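Pbp related beta-lactamase (Pyrococcus abyssi, PDB 2QMI) probably acts as a serine peptidase of the penicillin-binding-protein and beta-lactamase family, working as a self-compartmentalizing octamer that encloses its own active sites. Local coordinates at residues 13-17 against 360-364; 336-340 against 354-358; 410-415 against 426-430; 1-6 against 340-345. All blocks are in the same frame, centred on the assembly; numbering follows the deposited sequence.

Interactions 1 and 2 join the penicillin-binding-protein-like domain to the C-terminal octamerisation domain, with interaction 4 on the penicillin-binding-protein-like side and interaction 3 in the barrel. Interaction 4 packs the start of helix 3-16 on helix 334-345, and interaction 1 ties the end of helix 3-16 to helix 355-364, their centres about 18 Å apart. Interaction 2, about 11 Å from interaction 4 by centres and sharing Tyr340 with it, packs helix 334-345 on the start of helix 355-364. Helix 355-364 therefore serves interactions 1 and 2 and leads into the barrel, whose hairpin 412-431 forms interaction 3, later in the chain. Arg361 and Ile362 touch Glu410 and Ile413 of interaction 3, so this helix couples the two domains.

Interaction 1: 13-17 against 360-364; sequences KMAER and ERILK
Lys13, Glu16 and Arg17 meet Glu360 and Lys364 in a surface salt-bridge network that joins the C-terminal end of helix 3-16 to helix 355-364, the connector into the octamerisation domain. Three ion pairs cross the gap. Lys13 NZ lies 2.6 Å from Glu360 OE1, the two chains arriving from opposite directions. Lys364 NZ donates to Glu16 OE1 over 2.8 Å, coming from above the carboxylate plane, 42° out of it. The looser third pair sets Arg17 NH2 3.4 Å from Glu360 OE2, which sits at the edge of the guanidinium.

Within each helix the charges are paired as well: Lys364 NZ is 2.7 Å from Glu360 OE1, so this one oxygen serves both lysines, while Lys13 NZ makes a weak bond to Glu16 OE2. Such sharing probably offsets the like charges that come close, the two ammonium groups among them. Beyond the network, Lys13 and Arg17 also touch Tyr332, and the neighbouring Arg361 turns to Glu410 at the barrel. Glu16 reaches across with CG anti to the backbone N (chi1 156°) and its chain extended, which leaves Glu16 OE2 3.3 Å from Glu360 OE2, two acceptors without a bond between them.

Interaction 2: 336-340 against 354-358; sequences YIAMY and LPFIY
An offset aromatic stack between Tyr336 and Phe356 is the centre of this buried helix-helix contact, where helix 334-345 of the penicillin-binding-protein-like domain receives the first turn of helix 355-364. The two rings are nearly parallel, planes 5° apart and centroids 3.9 Å apart, with Tyr336 CD1 over the middle of the Phe356 ring. Phe356 CB adds a CH-pi contact over the face of the Tyr336 ring. The phenylalanine can lie flat there because its CG sits between the backbone N and the carbonyl carbon (chi1 44°).

On its opposite face the Phe356 ring carries Leu354 CB, so it is sandwiched between its own segment and Tyr336. Met339 completes the surround with a Met-aromatic contact, its chain crossing that of Phe356 at about a right angle: Met339 SD stands 3.7 Å from Phe356 CZ, oblique to the ring, while Met339 CB meets the ring edge. Leu354, at the N-cap position of helix 355-364, lays its CD1 against Tyr340 CA, 3.8 Å away, and against the Met339 carbonyl.

Phe279 closes over Met339 and Leu354, and Asn420 of a neighbouring subunit packs on Phe356. The Tyr340 hydroxyl is hydrogen-bonded to Glu351, while Ile357 CD1 lies in the plane of the Tyr340 ring, at its edge, 3.3 Å from Tyr340 CD1.

Interaction 3: 410-415 against 426-430; sequences EDFIKC and AEFYI
Ile413 and Phe428 form an antiparallel hydrogen-bonded pair: Phe428 N gives to Ile413 O at 2.9 Å, and Ile413 N returns to Phe428 O at 3.2 Å. Cys415 and Ala426 repeat the pattern, each backbone N donating to the other residue's carbonyl O. Just ahead of strand 412-419, Asp411 O accepts from Ile430 N at 3.0 Å. Between these pairs, Phe412 opposite Tyr429 and Lys414 opposite Glu427 are non-hydrogen-bonded.

Phe412 swings along its partner strand, a chi1 of -177° turning the ring away from its own backbone N. Its CE1 comes over one face of the Tyr429 ring, 3.8 Å from Tyr429 CZ, with the ring planes inclined at 52°. Phe412 CZ also rests 3.8 Å from Glu427 CG, the two side chains running the same way. On the other face, Ile413 CB meets Phe428 CB at 4.1 Å, and Cys415 SG lies at the edge of the Phe428 ring, 4.3 Å from Phe428 CE2.

Further out, Ile362 and Leu363 of helix 355-364 press on Ile413, while Leu437 packs on Phe428 and Leu403 on Cys415 and Ala426. Arg361 holds Glu410 by a salt bridge. This is a beta hairpin of strands 412-419 and 422-431, two neighbours in the closed eight-stranded antiparallel barrel of the octamerisation domain.

Interaction 4: 1-6 against 340-345; sequences MDVGKL and YALALL
Met1 and Leu345 bring their CA atoms within 5.9 Å, and Leu6 and Ala341 theirs within 6.8 Å, so the chain's N-terminus runs along the last turns of helix 334-345. Asp2, at the N-cap of helix 3-16, accepts a weak bond from Lys5 N through its OD1.

The contact is mostly apolar, with no hydrogen bond between the segments. Leu344 lies at the centre and touches three residues: its CB meets Met1 CG at 3.9 Å, its CD1 reaches Leu6 CB at 4.0 Å, and its CD2 lies 3.9 Å from Lys5 CE. The methionine continues past it, Met1 SD 3.8 Å from Leu345 CD2. Lys5 CG comes 3.8 Å from Tyr340 OH but only packs there, the hydroxyl being hydrogen-bonded to Glu351. Leu6 CD1 approaches Tyr340 CD2 to 3.8 Å, and Leu6 CD2 reaches Ala341 CB.

As in the serine beta-lactamase and penicillin-binding-protein fold, these N- and C-terminal helices of the domain pack together beside its antiparallel sheet. Phe9, further along helix 3-16, stacks on the Tyr340 ring; Pro350 of helix 350-353 packs against Lys5, Tyr340 and Leu344, while Ile26 of strand 21-28 backs Met1 and Leu345.

Interaction 1: 13-17 against 360-364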
# COMPACT_ATOMS: atom_id res chain seq x y z
N LYS A 13 27.94 24.41 -5.32
CA LYS A 13 26.99 24.44 -4.22
C LYS A 13 25.56 24.37 -4.72
O LYS A 13 24.72 23.68 -4.12
CB LYS A 13 27.18 25.69 -3.36
CG LYS A 13 28.40 25.62 -2.45
CD LYS A 13 28.32 24.39 -1.54
CE LYS A 13 29.56 24.21 -0.71
NZ LYS A 13 29.50 22.93 0.06
N MET A 14 25.28 25.06 -5.82
CA MET A 14 23.94 25.06 -6.40
C MET A 14 23.57 23.66 -6.89
O MET A 14 22.44 23.21 -6.71
CB MET A 14 23.85 26.07 -7.55
CG MET A 14 23.96 27.53 -7.10
SD MET A 14 23.94 28.74 -8.46
CE MET A 14 22.17 28.91 -8.70
N ALA A 15 24.52 22.98 -7.51
CA ALA A 15 24.28 21.63 -7.99
C ALA A 15 23.99 20.71 -6.80
O ALA A 15 22.97 20.03 -6.74
CB ALA A 15 25.49 21.12 -8.76
N GLU A 16 24.91 20.71 -5.84
CA GLU A 16 24.80 19.87 -4.65
C GLU A 16 23.55 20.09 -3.81
O GLU A 16 22.91 19.13 -3.37
CB GLU A 16 26.04 20.06 -3.77
CG GLU A 16 25.80 19.73 -2.31
CD GLU A 16 26.95 20.14 -1.42
OE1 GLU A 16 28.06 19.59 -1.61
OE2 GLU A 16 26.76 21.01 -0.53
N ARG A 17 23.20 21.35 -3.56
CA ARG A 17 22.04 21.65 -2.71
C ARG A 17 20.78 21.93 -3.52
O ARG A 17 19.76 22.37 -2.97
CB ARG A 17 22.38 22.83 -1.79
CG ARG A 17 23.66 22.64 -0.96
CD ARG A 17 23.46 21.62 0.18
NE ARG A 17 22.70 22.20 1.29
CZ ARG A 17 23.26 22.81 2.34
NH1 ARG A 17 22.49 23.32 3.30
NH2 ARG A 17 24.58 22.86 2.46
N GLU A 360 31.83 21.01 6.67
CA GLU A 360 30.90 20.31 5.78
C GLU A 360 31.64 19.31 4.89
O GLU A 360 31.14 18.21 4.63
CB GLU A 360 30.16 21.29 4.87
CG GLU A 360 29.04 20.62 4.07
CD GLU A 360 28.86 21.24 2.69
OE1 GLU A 360 29.78 21.08 1.86
OE2 GLU A 360 27.80 21.88 2.45
N ARG A 361 32.81 19.71 4.40
CA ARG A 361 33.61 18.86 3.54
C ARG A 361 34.18 17.67 4.30
O ARG A 361 34.13 16.54 3.81
CB ARG A 361 34.76 19.66 2.90
CG ARG A 361 35.69 18.81 2.03
CD ARG A 361 36.73 19.66 1.31
NE ARG A 361 37.37 20.62 2.21
CZ ARG A 361 38.26 20.29 3.15
NH1 ARG A 361 38.62 19.03 3.32
NH2 ARG A 361 38.75 21.23 3.95
N ILE A 362 34.71 17.91 5.49
CA ILE A 362 35.28 16.84 6.31
C ILE A 362 34.20 15.84 6.75
O ILE A 362 34.42 14.63 6.69
CB ILE A 362 35.99 17.39 7.57
CG1 ILE A 362 37.10 18.38 7.15
CG2 ILE A 362 36.59 16.25 8.38
CD1 ILE A 362 38.01 17.85 6.06
N LEU A 363 33.05 16.33 7.17
CA LEU A 363 31.96 15.47 7.61
C LEU A 363 31.42 14.60 6.48
O LEU A 363 30.99 13.46 6.72
CB LEU A 363 30.81 16.29 8.19
CG LEU A 363 31.10 16.97 9.53
CD1 LEU A 363 30.00 17.98 9.84
CD2 LEU A 363 31.21 15.91 10.63
N LYS A 364 31.42 15.12 5.25
CA LYS A 364 30.92 14.35 4.12
C LYS A 364 31.70 13.05 3.95
O LYS A 364 31.17 12.06 3.45
CB LYS A 364 31.01 15.13 2.80
CG LYS A 364 29.86 16.09 2.52
CD LYS A 364 29.67 16.24 0.99
CE LYS A 364 28.68 17.35 0.63
NZ LYS A 364 29.27 18.71 0.76

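Interaction 2: 336-340 against 354-358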
# COMPACT_ATOMS: atom_id res chain seq x y z
N TYR A 336 26.77 32.30 3.66
CA TYR A 336 27.96 31.49 3.43
C TYR A 336 28.65 31.91 2.14
O TYR A 336 29.88 32.05 2.09
CB TYR A 336 27.58 30.01 3.38
CG TYR A 336 27.17 29.43 4.72
CD1 TYR A 336 27.04 30.25 5.84
CD2 TYR A 336 26.91 28.07 4.87
CE1 TYR A 336 26.66 29.73 7.07
CE2 TYR A 336 26.53 27.53 6.10
CZ TYR A 336 26.41 28.37 7.19
OH TYR A 336 26.06 27.86 8.41
N ILE A 337 27.85 32.13 1.10
CA ILE A 337 28.39 32.57 -0.18
C ILE A 337 29.00 33.97 -0.02
O ILE A 337 30.11 34.24 -0.46
CB ILE A 337 27.28 32.61 -1.25
CG1 ILE A 337 26.76 31.19 -1.49
CG2 ILE A 337 27.80 33.24 -2.54
CD1 ILE A 337 25.70 31.08 -2.56
N ALA A 338 28.26 34.86 0.65
CA ALA A 338 28.73 36.22 0.87
C ALA A 338 30.08 36.22 1.59
O ALA A 338 31.01 36.91 1.18
CB ALA A 338 27.71 37.00 1.68
N MET A 339 30.18 35.44 2.66
CA MET A 339 31.41 35.38 3.44
C MET A 339 32.59 34.77 2.67
O MET A 339 33.74 35.15 2.89
CB MET A 339 31.14 34.63 4.75
CG MET A 339 30.02 35.27 5.55
SD MET A 339 29.58 34.44 7.09
CE MET A 339 29.03 35.80 8.10
N TYR A 340 32.29 33.85 1.75
CA TYR A 340 33.32 33.22 0.93
C TYR A 340 33.97 34.31 0.06
O TYR A 340 35.19 34.36 -0.09
CB TYR A 340 32.68 32.16 0.03
CG TYR A 340 33.65 31.21 -0.64
CD1 TYR A 340 33.94 29.97 -0.07
CD2 TYR A 340 34.26 31.53 -1.86
CE1 TYR A 340 34.81 29.06 -0.69
CE2 TYR A 340 35.14 30.64 -2.49
CZ TYR A 340 35.40 29.41 -1.90
OH TYR A 340 36.21 28.50 -2.53
N LEU A 354 36.84 29.67 7.12
CA LEU A 354 35.41 29.67 7.40
C LEU A 354 34.97 28.29 7.89
O LEU A 354 34.88 27.35 7.11
CB LEU A 354 34.62 30.06 6.15
CG LEU A 354 34.88 31.46 5.58
CD1 LEU A 354 34.10 31.62 4.30
CD2 LEU A 354 34.50 32.54 6.61
N PRO A 355 34.67 28.17 9.19
CA PRO A 355 34.23 26.91 9.80
C PRO A 355 33.14 26.14 9.06
O PRO A 355 33.28 24.93 8.85
CB PRO A 355 33.83 27.32 11.22
CG PRO A 355 33.51 28.79 11.09
CD PRO A 355 34.58 29.28 10.16
N PHE A 356 32.08 26.82 8.64
CA PHE A 356 31.00 26.15 7.94
C PHE A 356 31.43 25.52 6.62
O PHE A 356 30.70 24.71 6.06
CB PHE A 356 29.80 27.08 7.71
CG PHE A 356 30.17 28.47 7.23
CD1 PHE A 356 30.22 29.54 8.12
CD2 PHE A 356 30.40 28.72 5.88
CE1 PHE A 356 30.51 30.83 7.68
CE2 PHE A 356 30.69 30.01 5.42
CZ PHE A 356 30.74 31.06 6.32
N ILE A 357 32.62 25.87 6.14
CA ILE A 357 33.08 25.30 4.87
C ILE A 357 33.93 24.03 5.00
O ILE A 357 33.67 23.06 4.30
CB ILE A 357 33.85 26.36 4.05
CG1 ILE A 357 32.92 27.54 3.75
CG2 ILE A 357 34.32 25.75 2.73
CD1 ILE A 357 33.54 28.64 2.94
N TYR A 358 34.94 24.01 5.88
CA TYR A 358 35.74 22.80 6.01
C TYR A 358 35.02 21.71 6.81
O TYR A 358 35.24 20.51 6.58
CB TYR A 358 37.11 23.08 6.65
CG TYR A 358 37.12 23.89 7.93
CD1 TYR A 358 37.12 25.28 7.90
CD2 TYR A 358 37.20 23.26 9.18
CE1 TYR A 358 37.21 26.04 9.07
CE2 TYR A 358 37.29 24.00 10.36
CZ TYR A 358 37.30 25.39 10.30
OH TYR A 358 37.40 26.14 11.45

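Interaction 3: 410-415 against 426-430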
# COMPACT_ATOMS: atom_id res chain seq x y z
N GLU A 410 41.22 17.21 9.26
CA GLU A 410 41.16 16.59 7.93
C GLU A 410 41.13 15.07 7.91
O GLU A 410 40.47 14.47 7.06
CB GLU A 410 42.37 17.04 7.10
CG GLU A 410 42.29 18.46 6.57
CD GLU A 410 41.21 18.62 5.52
OE1 GLU A 410 41.11 17.76 4.62
OE2 GLU A 410 40.46 19.63 5.59
N ASP A 411 41.86 14.45 8.82
CA ASP A 411 41.98 12.99 8.88
C ASP A 411 41.40 12.41 10.16
O ASP A 411 41.48 11.19 10.37
CB ASP A 411 43.46 12.63 8.84
CG ASP A 411 44.23 13.35 9.93
OD1 ASP A 411 44.09 14.59 10.02
OD2 ASP A 411 44.96 12.70 10.72
N PHE A 412 40.82 13.26 11.00
CA PHE A 412 40.30 12.79 12.28
C PHE A 412 39.10 13.58 12.79
O PHE A 412 39.14 14.81 12.84
CB PHE A 412 41.44 12.86 13.31
CG PHE A 412 41.08 12.33 14.66
CD1 PHE A 412 40.79 10.98 14.84
CD2 PHE A 412 41.04 13.18 15.76
CE1 PHE A 412 40.47 10.48 16.11
CE2 PHE A 412 40.73 12.70 17.03
CZ PHE A 412 40.44 11.34 17.21
N ILE A 413 38.05 12.86 13.18
CA ILE A 413 36.85 13.48 13.74
C ILE A 413 36.49 12.74 15.03
O ILE A 413 36.26 11.53 15.01
CB ILE A 413 35.64 13.39 12.78
CG1 ILE A 413 35.94 14.15 11.49
CG2 ILE A 413 34.39 13.97 13.46
CD1 ILE A 413 34.87 13.98 10.43
N LYS A 414 36.46 13.45 16.15
CA LYS A 414 36.11 12.84 17.43
C LYS A 414 34.72 13.34 17.81
O LYS A 414 34.48 14.54 17.87
CB LYS A 414 37.12 13.22 18.51
CG LYS A 414 36.87 12.56 19.85
CD LYS A 414 38.03 12.78 20.81
CE LYS A 414 37.84 11.98 22.10
NZ LYS A 414 38.99 12.13 23.04
N CYS A 415 33.80 12.41 18.05
CA CYS A 415 32.43 12.77 18.42
C CYS A 415 32.09 12.16 19.76
O CYS A 415 32.83 11.33 20.28
CB CYS A 415 31.43 12.26 17.39
SG CYS A 415 31.74 12.79 15.72
N ALA A 426 33.23 8.59 20.05
CA ALA A 426 33.41 7.80 18.84
C ALA A 426 34.55 8.50 18.09
O ALA A 426 34.77 9.70 18.26
CB ALA A 426 32.14 7.81 18.00
N GLU A 427 35.29 7.74 17.28
CA GLU A 427 36.40 8.31 16.52
C GLU A 427 36.42 7.82 15.08
O GLU A 427 36.29 6.62 14.83
CB GLU A 427 37.75 7.99 17.17
CG GLU A 427 38.01 8.69 18.49
CD GLU A 427 37.68 7.82 19.69
OE1 GLU A 427 38.27 6.73 19.83
OE2 GLU A 427 36.83 8.25 20.51
N PHE A 428 36.56 8.75 14.15
CA PHE A 428 36.60 8.45 12.72
C PHE A 428 38.02 8.71 12.22
O PHE A 428 38.54 9.81 12.40
CB PHE A 428 35.63 9.36 11.96
CG PHE A 428 34.18 8.99 12.14
CD1 PHE A 428 33.62 7.96 11.40
CD2 PHE A 428 33.39 9.67 13.05
CE1 PHE A 428 32.28 7.60 11.57
CE2 PHE A 428 32.05 9.32 13.23
CZ PHE A 428 31.50 8.29 12.49
N TYR A 429 38.65 7.70 11.62
CA TYR A 429 40.00 7.86 11.09
C TYR A 429 39.94 7.81 9.56
O TYR A 429 39.70 6.75 8.97
CB TYR A 429 40.92 6.74 11.61
CG TYR A 429 41.18 6.77 13.11
CD1 TYR A 429 40.27 6.21 14.00
CD2 TYR A 429 42.32 7.38 13.63
CE1 TYR A 429 40.49 6.25 15.39
CE2 TYR A 429 42.56 7.43 15.00
CZ TYR A 429 41.64 6.86 15.88
OH TYR A 429 41.88 6.90 17.24
N ILE A 430 40.16 8.95 8.91
CA ILE A 430 40.12 9.02 7.45
C ILE A 430 41.51 8.83 6.86
O ILE A 430 42.43 9.59 7.15
CB ILE A 430 39.55 10.38 6.94
CG1 ILE A 430 38.12 10.59 7.45
CG2 ILE A 430 39.53 10.40 5.40
CD1 ILE A 430 38.02 11.07 8.88

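Interaction 4: 1-6 against 340-345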
# COMPACT_ATOMS: atom_id res chain seq x y z
N MET A 1 40.65 39.73 -7.11
CA MET A 1 39.92 38.55 -6.56
C MET A 1 40.01 37.37 -7.52
O MET A 1 40.10 37.54 -8.73
CB MET A 1 38.44 38.92 -6.34
CG MET A 1 37.67 37.95 -5.45
SD MET A 1 35.95 38.48 -5.20
CE MET A 1 35.24 38.04 -6.83
N ASP A 2 39.99 36.17 -6.96
CA ASP A 2 40.07 34.93 -7.74
C ASP A 2 38.65 34.49 -8.14
O ASP A 2 38.09 33.56 -7.55
CB ASP A 2 40.76 33.86 -6.90
CG ASP A 2 40.98 32.56 -7.65
OD1 ASP A 2 40.67 32.50 -8.86
OD2 ASP A 2 41.48 31.59 -7.02
N VAL A 3 38.08 35.15 -9.15
CA VAL A 3 36.73 34.82 -9.61
C VAL A 3 36.54 33.35 -10.00
O VAL A 3 35.50 32.77 -9.72
CB VAL A 3 36.31 35.70 -10.82
CG1 VAL A 3 36.58 37.16 -10.51
CG2 VAL A 3 37.04 35.26 -12.07
N GLY A 4 37.54 32.76 -10.65
CA GLY A 4 37.42 31.37 -11.04
C GLY A 4 37.10 30.51 -9.84
O GLY A 4 36.25 29.61 -9.89
N LYS A 5 37.79 30.79 -8.73
CA LYS A 5 37.59 30.06 -7.49
C LYS A 5 36.17 30.33 -6.96
O LYS A 5 35.48 29.42 -6.50
CB LYS A 5 38.67 30.51 -6.49
CG LYS A 5 38.70 29.79 -5.15
CD LYS A 5 39.95 30.24 -4.39
CE LYS A 5 39.97 29.78 -2.93
NZ LYS A 5 40.09 28.31 -2.78
N LEU A 6 35.73 31.58 -7.03
CA LEU A 6 34.40 31.93 -6.53
C LEU A 6 33.27 31.33 -7.36
O LEU A 6 32.36 30.71 -6.82
CB LEU A 6 34.24 33.45 -6.48
CG LEU A 6 32.84 33.93 -6.05
CD1 LEU A 6 32.54 33.41 -4.66
CD2 LEU A 6 32.79 35.45 -6.07
N TYR A 340 32.29 33.85 1.75
CA TYR A 340 33.32 33.22 0.93
C TYR A 340 33.97 34.31 0.06
O TYR A 340 35.19 34.36 -0.09
CB TYR A 340 32.68 32.16 0.03
CG TYR A 340 33.65 31.21 -0.64
CD1 TYR A 340 33.94 29.97 -0.07
CD2 TYR A 340 34.26 31.53 -1.86
CE1 TYR A 340 34.81 29.06 -0.69
CE2 TYR A 340 35.14 30.64 -2.49
CZ TYR A 340 35.40 29.41 -1.90
OH TYR A 340 36.21 28.50 -2.53
N ALA A 341 33.14 35.18 -0.51
CA ALA A 341 33.63 36.27 -1.34
C ALA A 341 34.40 37.27 -0.48
O ALA A 341 35.52 37.67 -0.83
CB ALA A 341 32.46 36.96 -2.05
N LEU A 342 33.82 37.67 0.65
CA LEU A 342 34.49 38.61 1.55
C LEU A 342 35.88 38.11 1.93
O LEU A 342 36.84 38.88 1.93
CB LEU A 342 33.65 38.83 2.81
CG LEU A 342 32.35 39.62 2.59
CD1 LEU A 342 31.48 39.53 3.82
CD2 LEU A 342 32.69 41.06 2.27
N ALA A 343 35.99 36.82 2.24
CA ALA A 343 37.27 36.22 2.61
C ALA A 343 38.29 36.38 1.48
O ALA A 343 39.44 36.75 1.72
CB ALA A 343 37.09 34.76 2.93
N LEU A 344 37.86 36.09 0.25
CA LEU A 344 38.74 36.21 -0.90
C LEU A 344 39.26 37.64 -1.03
O LEU A 344 40.46 37.87 -1.19
CB LEU A 344 38.00 35.81 -2.17
CG LEU A 344 37.62 34.34 -2.26
CD1 LEU A 344 36.79 34.10 -3.52
CD2 LEU A 344 38.89 33.49 -2.29
N LEU A 345 38.33 38.59 -0.94
CA LEU A 345 38.67 40.01 -1.02
C LEU A 345 39.62 40.44 0.09
O LEU A 345 40.42 41.37 -0.09
CB LEU A 345 37.39 40.85 -0.95
CG LEU A 345 36.46 40.81 -2.16
CD1 LEU A 345 35.10 41.38 -1.80
CD2 LEU A 345 37.09 41.61 -3.29